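Local structure of lipoxygenase (Cyanothece sp., 5EK8) at residues A[167-170]-A[171-175]; A[297-301]-A[302-306]; A[217-221]-A[222-226]. The protein is a 9R-lipoxygenase with a non-heme iron centre that probably catalyses the insertion of molecular oxygen into polyunsaturated fatty acids. One frame throughout, in Å; residues are numbered along the deposited sequence.

Contact 1: residues A[167-170]-A[171-175]; sequences PNSP and FARIF
S169 and F171 form an ST turn in the loop that runs from strand 152-160 toward helix 188-214. The backbone N of F171 donates to S169 OG at 2.8 Å, with an angle of 154° at the hydrogen. P170 between them has no N-H, so F171 offers the first backbone donor after the serine. A chi1 of 175° swings OG of S169 to the side of its own carbonyl carbon, where it meets that donor.

One CH-pi contact accompanies the turn. P170 CG lies over a face of the F171 ring, 4.0 Å from its centroid and displaced toward the rim near CE2. The ring itself is buried against C428, T429 and V432 of helix 421-432 and V365 of helix 337-377, so the turn inserts an aromatic side chain between two helices.

The aliphatic CD of R173 packs beside S169 OG at 3.6 Å. Polar anchoring comes from the guanidinium beyond, which makes salt bridges to E368 and D402; E368 also accepts from the backbone N of I174. E368 lies on helix 337-377, which also carries the iron ligand H364, so these bonds tie the loop to that helix; the side chains of R173 and H364 are about 8 Å apart.

At the mouth of the loop the contact is apolar and light: P167 CD approaches F175 CD1 at 4.3 Å.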
ATOM      1  N   PRO A 167      16.203  -4.942  -7.406  1.00 60.63           N
ATOM      2  CA  PRO A 167      16.687  -4.549  -8.734  1.00 63.19           C
ATOM      3  C   PRO A 167      15.914  -5.202  -9.879  1.00 68.64           C
ATOM      4  O   PRO A 167      16.187  -4.915 -11.043  1.00 73.42           O
ATOM      5  CB  PRO A 167      18.137  -5.030  -8.725  1.00 59.28           C
ATOM      6  CG  PRO A 167      18.103  -6.240  -7.855  1.00 60.15           C
ATOM      7  CD  PRO A 167      17.051  -5.982  -6.796  1.00 60.12           C
ATOM      8  N   ASN A 168      14.960  -6.066  -9.547  1.00 73.96           N
ATOM      9  CA  ASN A 168      14.183  -6.774 -10.558  1.00 72.33           C
ATOM     10  C   ASN A 168      12.794  -6.187 -10.749  1.00 70.05           C
ATOM     11  O   ASN A 168      12.050  -6.604 -11.637  1.00 73.75           O
ATOM     12  CB  ASN A 168      14.072  -8.252 -10.196  1.00 73.50           C
ATOM     13  CG  ASN A 168      15.387  -8.984 -10.351  1.00 81.09           C
ATOM     14  OD1 ASN A 168      16.119  -8.766 -11.320  1.00 82.91           O
ATOM     15  ND2 ASN A 168      15.703  -9.849  -9.392  1.00 84.25           N
ATOM     16  N   SER A 169      12.446  -5.213  -9.917  1.00 61.36           N
ATOM     17  CA  SER A 169      11.136  -4.584 -10.007  1.00 56.79           C
ATOM     18  C   SER A 169      11.185  -3.313 -10.834  1.00 54.25           C
ATOM     19  O   SER A 169      12.168  -2.575 -10.790  1.00 55.15           O
ATOM     20  CB  SER A 169      10.586  -4.264  -8.615  1.00 54.90           C
ATOM     21  OG  SER A 169       9.365  -3.548  -8.708  1.00 52.70           O
ATOM     22  N   PRO A 170      10.115  -3.057 -11.598  1.00 50.84           N
ATOM     23  CA  PRO A 170       9.926  -1.770 -12.275  1.00 46.62           C
ATOM     24  C   PRO A 170       9.594  -0.668 -11.272  1.00 48.20           C
ATOM     25  O   PRO A 170       9.463   0.500 -11.640  1.00 50.98           O
ATOM     26  CB  PRO A 170       8.745  -2.036 -13.214  1.00 46.98           C
ATOM     27  CG  PRO A 170       8.004  -3.177 -12.579  1.00 43.51           C
ATOM     28  CD  PRO A 170       9.060  -4.028 -11.942  1.00 45.83           C
ATOM     29  N   PHE A 171       9.450  -1.051 -10.007  1.00 49.12           N
ATOM     30  CA  PHE A 171       9.098  -0.116  -8.951  1.00 45.83           C
ATOM     31  C   PHE A 171      10.164  -0.094  -7.869  1.00 45.59           C
ATOM     32  O   PHE A 171      10.954  -1.029  -7.736  1.00 50.82           O
ATOM     33  CB  PHE A 171       7.746  -0.482  -8.339  1.00 43.23           C
ATOM     34  CG  PHE A 171       6.654  -0.695  -9.351  1.00 44.45           C
ATOM     35  CD1 PHE A 171       6.229   0.348 -10.159  1.00 44.84           C
ATOM     36  CD2 PHE A 171       6.042  -1.933  -9.482  1.00 42.00           C
ATOM     37  CE1 PHE A 171       5.217   0.159 -11.085  1.00 44.06           C
ATOM     38  CE2 PHE A 171       5.028  -2.130 -10.405  1.00 39.26           C
ATOM     39  CZ  PHE A 171       4.614  -1.081 -11.208  1.00 40.09           C
ATOM     40  N   ALA A 172      10.191   0.985  -7.098  1.00 37.10           N
ATOM     41  CA  ALA A 172      11.052   1.039  -5.930  1.00 37.20           C
ATOM     42  C   ALA A 172      10.443   0.212  -4.799  1.00 43.63           C
ATOM     43  O   ALA A 172       9.486   0.633  -4.143  1.00 46.27           O
ATOM     44  CB  ALA A 172      11.264   2.462  -5.495  1.00 35.26           C
ATOM     45  N   ARG A 173      10.995  -0.980  -4.595  1.00 45.02           N
ATOM     46  CA  ARG A 173      10.503  -1.917  -3.592  1.00 43.39           C
ATOM     47  C   ARG A 173      11.670  -2.532  -2.829  1.00 45.10           C
ATOM     48  O   ARG A 173      12.812  -2.504  -3.296  1.00 43.36           O
ATOM     49  CB  ARG A 173       9.668  -3.020  -4.246  1.00 41.68           C
ATOM     50  CG  ARG A 173       8.536  -2.518  -5.124  1.00 45.24           C
ATOM     51  CD  ARG A 173       7.623  -3.659  -5.519  1.00 46.34           C
ATOM     52  NE  ARG A 173       7.163  -4.363  -4.329  1.00 52.40           N
ATOM     53  CZ  ARG A 173       6.450  -5.482  -4.340  1.00 53.74           C
ATOM     54  NH1 ARG A 173       6.104  -6.043  -5.493  1.00 56.56           N
ATOM     55  NH2 ARG A 173       6.095  -6.041  -3.195  1.00 51.14           N
ATOM     56  N   ILE A 174      11.383  -3.088  -1.657  1.00 43.08           N
ATOM     57  CA  ILE A 174      12.412  -3.767  -0.882  1.00 40.32           C
ATOM     58  C   ILE A 174      12.713  -5.117  -1.522  1.00 37.52           C
ATOM     59  O   ILE A 174      11.850  -5.715  -2.165  1.00 38.18           O
ATOM     60  CB  ILE A 174      11.988  -3.956   0.593  1.00 41.49           C
ATOM     61  CG1 ILE A 174      13.197  -4.336   1.451  1.00 44.75           C
ATOM     62  CG2 ILE A 174      10.876  -4.990   0.713  1.00 37.09           C
ATOM     63  CD1 ILE A 174      12.905  -4.392   2.931  1.00 45.65           C
ATOM     64  N   PHE A 175      13.946  -5.584  -1.378  1.00 40.56           N
ATOM     65  CA  PHE A 175      14.295  -6.910  -1.861  1.00 45.20           C
ATOM     66  C   PHE A 175      13.966  -7.933  -0.782  1.00 52.51           C
ATOM     67  O   PHE A 175      14.589  -7.958   0.279  1.00 54.73           O
ATOM     68  CB  PHE A 175      15.773  -6.986  -2.249  1.00 44.85           C
ATOM     69  CG  PHE A 175      16.183  -8.324  -2.795  1.00 43.55           C
ATOM     70  CD1 PHE A 175      15.603  -8.822  -3.949  1.00 42.52           C
ATOM     71  CD2 PHE A 175      17.151  -9.084  -2.153  1.00 45.36           C
ATOM     72  CE1 PHE A 175      15.978 -10.055  -4.455  1.00 46.31           C
ATOM     73  CE2 PHE A 175      17.534 -10.320  -2.656  1.00 45.53           C
ATOM     74  CZ  PHE A 175      16.948 -10.802  -3.810  1.00 46.56           C
TER

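Contact 2: residues A[297-301]-A[302-306]; sequences FVLKD and GKLFP
F297-P306 is the tip of the beta hairpin of strands 291-300 and 303-313, closed by D301 and G302, whose positive phi angles (59° and 81°) fit a two-residue type I' turn. V298 and F305 are a hydrogen-bonded antiparallel pair: V298 N reaches F305 O at 2.8 Å, and F305 N returns to V298 O at 3.0 Å. Nearer the turn K300 N donates to K303 O, but the reverse bond from K303 N is longer, 3.2 Å to K300 O, and comes from above the carbonyl plane. P306 stands opposite F297 in a non-hydrogen-bonded pair, where its missing N-H costs this pairing nothing.

F297, L299, L304 and P306 share one face of the sheet. L304 CD2 spans the strand boundary, 4.0 Å from both F297 CB and L299 CB, while F297 CD1 lies 4.0 Å from P306 CB. Helix 247-256 packs on this face through F250 and V251, and F273 of the adjoining strand 272-277 flanks L299 and L304 within the sheet.

V298, K300, K303 and F305 occupy the other face. F305, with CG beside its backbone N (chi1 -49°), lays its ring back toward the turn: CE2 is 3.8 Å from K300 CB, and K300 O sits at the ring edge. K303 turns its amine away to a salt bridge with D449.

One face is thus wholly apolar and packs on the helix; the other mixes V298 and the exposed F305 with lysines, and the D449 salt bridge probably adds a polar tie to the apolar ones.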
ATOM      1  N   PHE A 297     -22.699  12.536 -17.465  1.00 54.57           N
ATOM      2  CA  PHE A 297     -23.579  13.017 -16.409  1.00 50.28           C
ATOM      3  C   PHE A 297     -23.885  14.488 -16.632  1.00 52.20           C
ATOM      4  O   PHE A 297     -23.136  15.182 -17.303  1.00 54.63           O
ATOM      5  CB  PHE A 297     -22.945  12.816 -15.030  1.00 42.97           C
ATOM      6  CG  PHE A 297     -22.400  11.434 -14.807  1.00 41.93           C
ATOM      7  CD1 PHE A 297     -23.173  10.460 -14.193  1.00 43.04           C
ATOM      8  CD2 PHE A 297     -21.114  11.106 -15.211  1.00 44.16           C
ATOM      9  CE1 PHE A 297     -22.674   9.187 -13.984  1.00 43.08           C
ATOM     10  CE2 PHE A 297     -20.609   9.833 -15.006  1.00 46.44           C
ATOM     11  CZ  PHE A 297     -21.392   8.873 -14.389  1.00 45.56           C
ATOM     12  N   VAL A 298     -24.996  14.959 -16.086  1.00 55.12           N
ATOM     13  CA  VAL A 298     -25.298  16.380 -16.127  1.00 56.78           C
ATOM     14  C   VAL A 298     -25.489  16.875 -14.694  1.00 58.88           C
ATOM     15  O   VAL A 298     -25.910  16.118 -13.817  1.00 57.54           O
ATOM     16  CB  VAL A 298     -26.552  16.682 -16.983  1.00 57.93           C
ATOM     17  CG1 VAL A 298     -27.827  16.138 -16.302  1.00 51.04           C
ATOM     18  CG2 VAL A 298     -26.663  18.178 -17.267  1.00 37.68           C
ATOM     19  N   LEU A 299     -25.148  18.134 -14.453  1.00 58.62           N
ATOM     20  CA  LEU A 299     -25.309  18.729 -13.135  1.00 56.62           C
ATOM     21  C   LEU A 299     -26.497  19.680 -13.137  1.00 62.11           C
ATOM     22  O   LEU A 299     -26.485  20.705 -13.819  1.00 65.08           O
ATOM     23  CB  LEU A 299     -24.037  19.462 -12.716  1.00 53.42           C
ATOM     24  CG  LEU A 299     -24.049  20.117 -11.334  1.00 52.19           C
ATOM     25  CD1 LEU A 299     -24.009  19.066 -10.235  1.00 53.31           C
ATOM     26  CD2 LEU A 299     -22.891  21.093 -11.198  1.00 46.66           C
ATOM     27  N   LYS A 300     -27.531  19.328 -12.382  1.00 66.27           N
ATOM     28  CA  LYS A 300     -28.731  20.150 -12.308  1.00 67.59           C
ATOM     29  C   LYS A 300     -29.083  20.420 -10.853  1.00 66.77           C
ATOM     30  O   LYS A 300     -29.457  19.507 -10.119  1.00 73.85           O
ATOM     31  CB  LYS A 300     -29.893  19.468 -13.034  1.00 73.10           C
ATOM     32  CG  LYS A 300     -30.630  20.372 -14.014  1.00 82.32           C
ATOM     33  CD  LYS A 300     -31.090  19.609 -15.254  0.98 87.33           C
ATOM     34  CE  LYS A 300     -31.994  18.438 -14.897  1.00 90.04           C
ATOM     35  NZ  LYS A 300     -32.415  17.659 -16.100  1.00 91.90           N
ATOM     36  N   ASP A 301     -28.935  21.676 -10.444  1.00 62.84           N
ATOM     37  CA  ASP A 301     -29.286  22.121  -9.096  1.00 64.56           C
ATOM     38  C   ASP A 301     -28.519  21.389  -7.994  1.00 65.94           C
ATOM     39  O   ASP A 301     -29.076  21.077  -6.942  1.00 68.15           O
ATOM     40  CB  ASP A 301     -30.789  21.965  -8.861  1.00 64.03           C
ATOM     41  CG  ASP A 301     -31.622  22.668  -9.915  1.00 66.03           C
ATOM     42  OD1 ASP A 301     -31.254  23.793 -10.321  1.00 66.57           O
ATOM     43  OD2 ASP A 301     -32.643  22.087 -10.341  1.00 66.27           O
ATOM     44  N   GLY A 302     -27.240  21.127  -8.238  1.00 62.95           N
ATOM     45  CA  GLY A 302     -26.380  20.510  -7.244  1.00 66.01           C
ATOM     46  C   GLY A 302     -26.527  19.004  -7.168  1.00 69.09           C
ATOM     47  O   GLY A 302     -26.082  18.369  -6.210  1.00 72.05           O
ATOM     48  N   LYS A 303     -27.159  18.429  -8.184  1.00 69.43           N
ATOM     49  CA  LYS A 303     -27.316  16.984  -8.271  1.00 68.20           C
ATOM     50  C   LYS A 303     -26.728  16.494  -9.587  1.00 66.97           C
ATOM     51  O   LYS A 303     -26.779  17.199 -10.595  1.00 66.69           O
ATOM     52  CB  LYS A 303     -28.789  16.585  -8.167  1.00 71.95           C
ATOM     53  CG  LYS A 303     -29.048  15.318  -7.366  1.00 75.72           C
ATOM     54  CD  LYS A 303     -29.200  15.626  -5.883  1.00 77.61           C
ATOM     55  CE  LYS A 303     -29.407  14.359  -5.066  1.00 77.16           C
ATOM     56  NZ  LYS A 303     -29.460  14.657  -3.608  1.00 77.41           N
ATOM     57  N   LEU A 304     -26.165  15.291  -9.576  1.00 64.07           N
ATOM     58  CA  LEU A 304     -25.639  14.690 -10.796  1.00 58.57           C
ATOM     59  C   LEU A 304     -26.538  13.563 -11.289  1.00 53.41           C
ATOM     60  O   LEU A 304     -26.762  12.586 -10.580  1.00 56.32           O
ATOM     61  CB  LEU A 304     -24.220  14.164 -10.568  1.00 59.10           C
ATOM     62  CG  LEU A 304     -23.058  15.142 -10.737  1.00 57.47           C
ATOM     63  CD1 LEU A 304     -21.757  14.470 -10.346  1.00 55.90           C
ATOM     64  CD2 LEU A 304     -22.994  15.647 -12.174  1.00 58.00           C
ATOM     65  N   PHE A 305     -27.051  13.706 -12.506  1.00 47.54           N
ATOM     66  CA  PHE A 305     -27.866  12.673 -13.131  1.00 48.77           C
ATOM     67  C   PHE A 305     -27.129  12.090 -14.330  1.00 53.14           C
ATOM     68  O   PHE A 305     -26.487  12.827 -15.075  1.00 59.08           O
ATOM     69  CB  PHE A 305     -29.219  13.241 -13.577  1.00 49.59           C
ATOM     70  CG  PHE A 305     -29.929  14.032 -12.513  1.00 51.23           C
ATOM     71  CD1 PHE A 305     -30.843  13.418 -11.668  1.00 46.52           C
ATOM     72  CD2 PHE A 305     -29.687  15.388 -12.358  1.00 51.47           C
ATOM     73  CE1 PHE A 305     -31.495  14.140 -10.690  1.00 42.71           C
ATOM     74  CE2 PHE A 305     -30.334  16.113 -11.382  1.00 51.70           C
ATOM     75  CZ  PHE A 305     -31.242  15.489 -10.546  1.00 45.91           C
ATOM     76  N   PRO A 306     -27.228  10.768 -14.533  1.00 52.40           N
ATOM     77  CA  PRO A 306     -26.586  10.154 -15.701  1.00 51.17           C
ATOM     78  C   PRO A 306     -27.380  10.411 -16.979  1.00 52.88           C
ATOM     79  O   PRO A 306     -28.582  10.163 -17.009  1.00 56.05           O
ATOM     80  CB  PRO A 306     -26.570   8.668 -15.348  1.00 51.89           C
ATOM     81  CG  PRO A 306     -27.766   8.486 -14.461  1.00 52.87           C
ATOM     82  CD  PRO A 306     -27.954   9.784 -13.710  1.00 53.30           C
TER

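Contact 3: residues A[217-221]-A[222-226]; sequences KEPSL and TQIQA
S220 caps the start of helix 221-227, its OG accepting from Q223 N at 3.0 Å with an angle of 153° at the hydrogen. The hydroxyl can do this because chi1 of 64° holds it between its own N and carbonyl carbon, facing the first turn. S220 O begins the helical bonding, taking I224 N at 3.1 Å, and L221 O follows with Q225 N.

Alongside the cap, P219 CG meets I224 CG1 at 3.5 Å, the two side chains crossing at about a right angle. The extended Q223 side chain runs back beside the proline, its CD 3.8 Å from P219 CB. A cis peptide bond precedes P219, which itself rests on H208 and A211 of helix 188-214 and on P608; I224 reaches A611 and T612 of helix 608-623. Farther along, Q225 is fixed by its amide to the backbone of G582 and L584.

An alanine at S220 has no OG, and Q223 N-H would probably be left without its side-chain acceptor, the first turn less firmly held.

The polar cap and the proline-isoleucine contact meet at the first turn, consistent with their together fixing the helix start against helices 188-214 and 608-623.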
ATOM      1  N   LYS A 217     -20.119 -26.257 -13.705  1.00 77.91           N
ATOM      2  CA  LYS A 217     -21.148 -25.221 -13.703  1.00 77.24           C
ATOM      3  C   LYS A 217     -21.676 -24.970 -12.293  1.00 73.80           C
ATOM      4  O   LYS A 217     -22.521 -24.100 -12.076  1.00 72.60           O
ATOM      5  CB  LYS A 217     -22.296 -25.607 -14.638  1.00 84.66           C
ATOM      6  CG  LYS A 217     -22.018 -26.836 -15.489  1.00 94.05           C
ATOM      7  CD  LYS A 217     -23.093 -27.047 -16.547  1.00 99.99           C
ATOM      8  CE  LYS A 217     -22.752 -28.227 -17.446  1.00104.32           C
ATOM      9  NZ  LYS A 217     -21.410 -28.061 -18.077  1.00105.03           N
ATOM     10  N   GLU A 218     -21.169 -25.735 -11.335  1.00 72.66           N
ATOM     11  CA  GLU A 218     -21.572 -25.588  -9.944  1.00 75.69           C
ATOM     12  C   GLU A 218     -20.365 -25.181  -9.102  1.00 73.49           C
ATOM     13  O   GLU A 218     -19.231 -25.420  -9.506  1.00 74.23           O
ATOM     14  CB  GLU A 218     -22.207 -26.888  -9.429  1.00 79.05           C
ATOM     15  CG  GLU A 218     -23.732 -26.870  -9.459  1.00 78.64           C
ATOM     16  CD  GLU A 218     -24.338 -28.210  -9.108  1.00 85.85           C
ATOM     17  OE1 GLU A 218     -23.568 -29.174  -8.922  1.00 89.13           O
ATOM     18  OE2 GLU A 218     -25.582 -28.300  -9.020  1.00 90.42           O
ATOM     19  N   PRO A 219     -20.598 -24.542  -7.940  1.00 71.77           N
ATOM     20  CA  PRO A 219     -21.903 -24.169  -7.376  1.00 72.21           C
ATOM     21  C   PRO A 219     -22.528 -22.978  -8.092  1.00 72.36           C
ATOM     22  O   PRO A 219     -21.821 -22.229  -8.763  1.00 74.87           O
ATOM     23  CB  PRO A 219     -21.568 -23.821  -5.924  1.00 69.59           C
ATOM     24  CG  PRO A 219     -20.161 -23.357  -5.975  1.00 67.97           C
ATOM     25  CD  PRO A 219     -19.487 -24.162  -7.049  1.00 67.73           C
ATOM     26  N   SER A 220     -23.839 -22.822  -7.959  1.00 70.44           N
ATOM     27  CA  SER A 220     -24.536 -21.688  -8.547  1.00 65.73           C
ATOM     28  C   SER A 220     -24.021 -20.383  -7.960  1.00 61.89           C
ATOM     29  O   SER A 220     -23.392 -20.377  -6.901  1.00 60.57           O
ATOM     30  CB  SER A 220     -26.045 -21.807  -8.317  1.00 68.21           C
ATOM     31  OG  SER A 220     -26.357 -21.753  -6.935  1.00 68.01           O
ATOM     32  N   LEU A 221     -24.291 -19.279  -8.645  1.00 59.29           N
ATOM     33  CA  LEU A 221     -23.931 -17.968  -8.127  1.00 51.56           C
ATOM     34  C   LEU A 221     -24.744 -17.654  -6.880  1.00 51.29           C
ATOM     35  O   LEU A 221     -24.260 -17.011  -5.948  1.00 52.81           O
ATOM     36  CB  LEU A 221     -24.146 -16.898  -9.188  1.00 48.71           C
ATOM     37  CG  LEU A 221     -22.874 -16.140  -9.563  1.00 50.13           C
ATOM     38  CD1 LEU A 221     -21.869 -17.062 -10.245  1.00 45.99           C
ATOM     39  CD2 LEU A 221     -23.223 -14.948 -10.436  1.00 50.30           C
ATOM     40  N   THR A 222     -25.984 -18.127  -6.871  1.00 53.48           N
ATOM     41  CA  THR A 222     -26.868 -17.972  -5.722  1.00 57.92           C
ATOM     42  C   THR A 222     -26.310 -18.664  -4.478  1.00 52.00           C
ATOM     43  O   THR A 222     -26.312 -18.096  -3.381  1.00 46.59           O
ATOM     44  CB  THR A 222     -28.259 -18.535  -6.023  1.00 60.44           C
ATOM     45  OG1 THR A 222     -28.761 -17.936  -7.225  1.00 58.95           O
ATOM     46  CG2 THR A 222     -29.208 -18.249  -4.871  1.00 59.92           C
ATOM     47  N   GLN A 223     -25.827 -19.888  -4.664  1.00 50.52           N
ATOM     48  CA  GLN A 223     -25.262 -20.677  -3.575  1.00 56.16           C
ATOM     49  C   GLN A 223     -23.970 -20.060  -3.031  1.00 59.29           C
ATOM     50  O   GLN A 223     -23.772 -19.982  -1.812  1.00 62.38           O
ATOM     51  CB  GLN A 223     -25.007 -22.106  -4.046  1.00 63.00           C
ATOM     52  CG  GLN A 223     -24.545 -23.050  -2.958  1.00 72.92           C
ATOM     53  CD  GLN A 223     -24.346 -24.460  -3.475  1.00 82.53           C
ATOM     54  OE1 GLN A 223     -24.926 -24.846  -4.494  1.00 86.75           O
ATOM     55  NE2 GLN A 223     -23.513 -25.234  -2.786  1.00 84.72           N
ATOM     56  N   ILE A 224     -23.096 -19.626  -3.938  1.00 55.79           N
ATOM     57  CA  ILE A 224     -21.847 -18.968  -3.560  1.00 47.98           C
ATOM     58  C   ILE A 224     -22.135 -17.702  -2.773  1.00 46.41           C
ATOM     59  O   ILE A 224     -21.524 -17.452  -1.732  1.00 48.74           O
ATOM     60  CB  ILE A 224     -20.985 -18.610  -4.791  1.00 42.51           C
ATOM     61  CG1 ILE A 224     -20.515 -19.877  -5.499  1.00 44.80           C
ATOM     62  CG2 ILE A 224     -19.774 -17.779  -4.385  1.00 35.65           C
ATOM     63  CD1 ILE A 224     -19.749 -19.600  -6.767  1.00 46.32           C
ATOM     64  N   GLN A 225     -23.078 -16.907  -3.269  1.00 43.46           N
ATOM     65  CA  GLN A 225     -23.425 -15.662  -2.601  1.00 42.74           C
ATOM     66  C   GLN A 225     -23.996 -15.927  -1.209  1.00 46.65           C
ATOM     67  O   GLN A 225     -23.594 -15.291  -0.235  1.00 46.14           O
ATOM     68  CB  GLN A 225     -24.419 -14.865  -3.432  1.00 39.83           C
ATOM     69  CG  GLN A 225     -24.529 -13.418  -3.001  1.00 44.47           C
ATOM     70  CD  GLN A 225     -23.310 -12.600  -3.399  1.00 50.35           C
ATOM     71  OE1 GLN A 225     -23.174 -12.176  -4.554  1.00 53.74           O
ATOM     72  NE2 GLN A 225     -22.416 -12.375  -2.444  1.00 48.11           N
ATOM     73  N   ALA A 226     -24.927 -16.875  -1.126  1.00 47.82           N
ATOM     74  CA  ALA A 226     -25.545 -17.250   0.144  1.00 48.84           C
ATOM     75  C   ALA A 226     -24.522 -17.720   1.170  1.00 50.15           C
ATOM     76  O   ALA A 226     -24.608 -17.360   2.346  1.00 51.11           O
ATOM     77  CB  ALA A 226     -26.588 -18.334  -0.080  1.00 44.31           C
TER

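Overall arrangement
The three contacts are separate local features, with no touch between them and nearest atoms at least about 23 Å apart. Contact 1 lies deepest, its centre 14 Å from that of the chain, and combines a buried aromatic ring with an arginine bound to acids outside its segments, close to helix 337-377, one of the two that carry iron ligands. Contacts 2 and 3 are peripheral, 34 and 32 Å out, and lie away from the metal sites; contact 2 is across the chain's centre from contact 1. The hairpin depends on paired backbone bonds, the helix start on a side-chain cap, and contact 1 on a side-chain turn. Helix 188-214 relates two: the loop of contact 1 leads into it, and contact 3 packs against it.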